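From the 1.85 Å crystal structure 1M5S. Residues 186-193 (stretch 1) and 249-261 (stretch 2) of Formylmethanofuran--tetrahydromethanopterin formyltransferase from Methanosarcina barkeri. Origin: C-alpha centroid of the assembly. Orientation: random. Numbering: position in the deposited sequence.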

# COMPACT_ATOMS: atom_id res chain seq x y z
N THR A 186 13.66 -4.59 6.78
CA THR A 186 15.06 -4.18 6.92
C THR A 186 15.92 -4.84 5.84
O THR A 186 16.73 -4.18 5.19
CB THR A 186 15.61 -4.57 8.29
OG1 THR A 186 14.70 -4.12 9.30
CG2 THR A 186 16.97 -3.94 8.53
N ILE A 187 15.72 -6.14 5.65
CA ILE A 187 16.47 -6.89 4.65
C ILE A 187 16.17 -6.40 3.23
O ILE A 187 17.07 -6.36 2.40
CB ILE A 187 16.18 -8.40 4.79
CG1 ILE A 187 16.70 -8.89 6.15
CG2 ILE A 187 16.85 -9.18 3.66
CD1 ILE A 187 16.27 -10.29 6.51
N ALA A 188 14.96 -5.88 3.01
CA ALA A 188 14.59 -5.38 1.68
C ALA A 188 15.24 -4.03 1.37
O ALA A 188 15.15 -3.54 0.24
CB ALA A 188 13.08 -5.30 1.54
N GLU A 189 15.92 -3.44 2.35
CA GLU A 189 16.73 -2.24 2.11
C GLU A 189 18.13 -2.62 1.64
O GLU A 189 18.89 -1.77 1.18
CB GLU A 189 16.87 -1.39 3.37
CG GLU A 189 15.58 -0.92 4.02
CD GLU A 189 15.82 -0.29 5.41
OE1 GLU A 189 16.96 -0.39 5.94
OE2 GLU A 189 14.87 0.27 5.99
N LEU A 190 18.51 -3.88 1.86
CA LEU A 190 19.89 -4.33 1.68
C LEU A 190 20.16 -4.96 0.31
O LEU A 190 19.42 -5.83 -0.16
CB LEU A 190 20.27 -5.32 2.79
CG LEU A 190 20.23 -4.80 4.23
CD1 LEU A 190 20.60 -5.92 5.18
CD2 LEU A 190 21.18 -3.64 4.39
N GLU A 191 21.27 -4.55 -0.30
CA GLU A 191 21.67 -5.09 -1.60
C GLU A 191 22.18 -6.52 -1.45
O GLU A 191 22.74 -6.88 -0.42
CB GLU A 191 22.78 -4.21 -2.20
CG GLU A 191 23.02 -4.44 -3.69
CD GLU A 191 23.78 -3.30 -4.36
OE1 GLU A 191 23.56 -2.12 -3.99
OE2 GLU A 191 24.59 -3.57 -5.27
N GLY A 192 21.87 -7.36 -2.44
CA GLY A 192 22.52 -8.65 -2.54
C GLY A 192 21.74 -9.81 -1.96
O GLY A 192 22.11 -10.97 -2.17
N THR A 193 20.64 -9.51 -1.27
CA THR A 193 19.86 -10.56 -0.62
C THR A 193 18.37 -10.47 -0.94
O THR A 193 17.85 -9.40 -1.23
CB THR A 193 20.01 -10.52 0.91
OG1 THR A 193 19.91 -9.16 1.36
CG2 THR A 193 21.34 -11.09 1.34
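Stretch 2 (249-261) INGLDEESIKAAM

Stretch 2 meets stretch 1 in two ways, first as a strand and then as a helix. Residues 249-251 are extended (phi/psi -129/118 at I249, -99/156 at N250, -169/166 at G251), and T193 pairs with G251 in an antiparallel, non-hydrogen-bonded bridge with a CA-CA distance of 4.1 Å. The chain then turns through L252 and D253 into a helix from E254 onward, which carries A260 back to I187, CA to CA 5.4 Å. Stretch 1 is therefore followed in reverse: its last residue faces the start of stretch 2 and its helical beginning faces the end.

One direct hydrogen bond joins the stretches: L252 N donates to G192 O at 2.9 Å, with an N-H...O angle of 148°. Beside it, T193 CA lies 3.2 Å from N250 O in a CA-H...O contact whose angle at hydrogen is 129°. G192 is the third residue of the type II turn from L190 to T193. Its phi/psi of 98/-9 would jam a CB against the preceding carbonyl, and an ideal CB would also fall 2.7 Å from S256 OG, so both the backbone and the neighbouring helix leave room only for hydrogen here. G251 is less strictly confined: its ideal CB would be tight, at 3.0 Å from T193 CG2 and 3.1 Å from G192 O.

T193 is the best covered residue, losing 76 Å² to stretch 2. With chi1 at 45° (p), T193 CG2 lies 3.7 Å from I249 CG2, 3.2 Å from S256 O and 3.9 Å from S256 CB, and T193 CG2 and OG1 both lie near A260 CB (3.9 and 3.8 Å). T193 OG1 also donates to a water at 2.6 Å. That water in turn donates to E191 O at 3.0 Å and to S256 O at 2.8 Å, so a single solvent molecule links the turn, the threonine and the helix.

The side chain of S256 (chi1 -66°, m) is held by D253, the N-cap residue, whose chi1 of 53° (p) brings OD1 to S256. There OD1 accepts from S256 N at 2.7 Å, the capping bond, and from S256 OG at 2.6 Å. The serine hydroxyl is thus engaged within its own stretch; OG comes no nearer to E191 O than 4.0 Å, and its CB points toward stretch 1.

The side chains of I187 and L190 make the remaining packing. I187 (m, t) places CD1 3.9 Å from I249 CD1 on the strand, and on the helix its CG2 lies 4.0 Å from A260 CB and its CG1 3.6 Å from A260 O. I249 adopts the same m, t conformation. L190, also m, t, closes the type I turn that starts at I187, and its CD1 reaches A259 O at 3.6 Å and A260 CA at 3.7 Å. The CA-to-CB bonds of A259 and A260 point toward stretch 1, whereas those of I257, K258 and M261 point away. Together the two stretches bury 425 Å².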

# COMPACT_ATOMS: atom_id res chain seq x y z
N ILE A 249 16.94 -16.49 3.79
CA ILE A 249 17.67 -15.45 3.07
C ILE A 249 18.55 -16.11 1.99
O ILE A 249 19.35 -17.00 2.30
CB ILE A 249 18.58 -14.64 4.04
CG1 ILE A 249 17.74 -14.07 5.19
CG2 ILE A 249 19.30 -13.52 3.30
CD1 ILE A 249 18.55 -13.51 6.33
N ASN A 250 18.29 -15.80 0.73
CA ASN A 250 19.20 -16.13 -0.37
C ASN A 250 20.00 -14.89 -0.69
O ASN A 250 19.56 -13.77 -0.42
CB ASN A 250 18.43 -16.58 -1.60
CG ASN A 250 17.71 -17.89 -1.40
OD1 ASN A 250 17.66 -18.42 -0.28
ND2 ASN A 250 17.15 -18.43 -2.47
N GLY A 251 21.17 -15.07 -1.28
CA GLY A 251 22.03 -13.93 -1.54
C GLY A 251 23.22 -14.23 -2.44
O GLY A 251 23.59 -15.39 -2.62
N LEU A 252 23.85 -13.17 -2.92
CA LEU A 252 24.92 -13.28 -3.91
C LEU A 252 26.23 -13.81 -3.31
O LEU A 252 26.90 -14.65 -3.92
CB LEU A 252 25.15 -11.91 -4.56
CG LEU A 252 23.94 -11.38 -5.32
CD1 LEU A 252 24.21 -9.96 -5.81
CD2 LEU A 252 23.63 -12.31 -6.49
N ASP A 253 26.58 -13.32 -2.13
CA ASP A 253 27.78 -13.78 -1.44
C ASP A 253 27.51 -14.05 0.04
O ASP A 253 26.37 -13.94 0.50
CB ASP A 253 28.92 -12.75 -1.61
CG ASP A 253 28.52 -11.33 -1.20
OD1 ASP A 253 27.71 -11.18 -0.27
OD2 ASP A 253 29.07 -10.36 -1.75
N GLU A 254 28.55 -14.42 0.79
CA GLU A 254 28.42 -14.70 2.21
C GLU A 254 28.26 -13.42 3.03
O GLU A 254 27.51 -13.39 4.00
CB GLU A 254 29.63 -15.47 2.72
CG GLU A 254 29.49 -16.98 2.58
CD GLU A 254 30.68 -17.74 3.16
OE1 GLU A 254 30.99 -17.55 4.37
OE2 GLU A 254 31.28 -18.53 2.42
N GLU A 255 28.96 -12.37 2.60
CA GLU A 255 28.94 -11.08 3.30
C GLU A 255 27.55 -10.46 3.32
O GLU A 255 27.15 -9.84 4.30
CB GLU A 255 29.94 -10.11 2.65
CG GLU A 255 31.38 -10.62 2.62
CD GLU A 255 31.75 -11.28 1.28
OE1 GLU A 255 31.38 -12.46 1.05
OE2 GLU A 255 32.43 -10.63 0.47
N SER A 256 26.81 -10.66 2.23
CA SER A 256 25.48 -10.08 2.06
C SER A 256 24.47 -10.84 2.90
O SER A 256 23.59 -10.23 3.52
CB SER A 256 25.06 -10.11 0.59
OG SER A 256 25.89 -9.26 -0.18
N ILE A 257 24.59 -12.16 2.93
CA ILE A 257 23.76 -12.98 3.79
C ILE A 257 23.96 -12.59 5.25
O ILE A 257 23.00 -12.44 6.00
CB ILE A 257 24.08 -14.47 3.63
CG1 ILE A 257 24.00 -14.87 2.16
CG2 ILE A 257 23.13 -15.30 4.49
CD1 ILE A 257 22.74 -15.60 1.78
N LYS A 258 25.22 -12.36 5.63
CA LYS A 258 25.53 -11.99 7.01
C LYS A 258 24.98 -10.62 7.36
O LYS A 258 24.41 -10.43 8.43
CB LYS A 258 27.05 -12.01 7.24
CG LYS A 258 27.60 -13.42 7.39
CD LYS A 258 29.12 -13.46 7.34
CE LYS A 258 29.61 -14.90 7.23
NZ LYS A 258 31.08 -15.03 7.35
N ALA A 259 25.14 -9.67 6.44
CA ALA A 259 24.59 -8.34 6.63
C ALA A 259 23.08 -8.40 6.85
O ALA A 259 22.54 -7.69 7.70
CB ALA A 259 24.91 -7.46 5.42
N ALA A 260 22.42 -9.32 6.14
CA ALA A 260 20.97 -9.47 6.21
C ALA A 260 20.53 -10.15 7.50
O ALA A 260 19.57 -9.73 8.13
CB ALA A 260 20.47 -10.26 5.00
N MET A 261 21.23 -11.22 7.89
CA MET A 261 20.95 -11.91 9.14
C MET A 261 21.15 -10.99 10.34
O MET A 261 20.30 -10.92 11.22
CB MET A 261 21.86 -13.14 9.28
CG MET A 261 21.58 -14.22 8.25
SD MET A 261 22.67 -15.65 8.38
CE MET A 261 22.10 -16.40 9.88
O HOH W 1 22.17 -8.12 2.26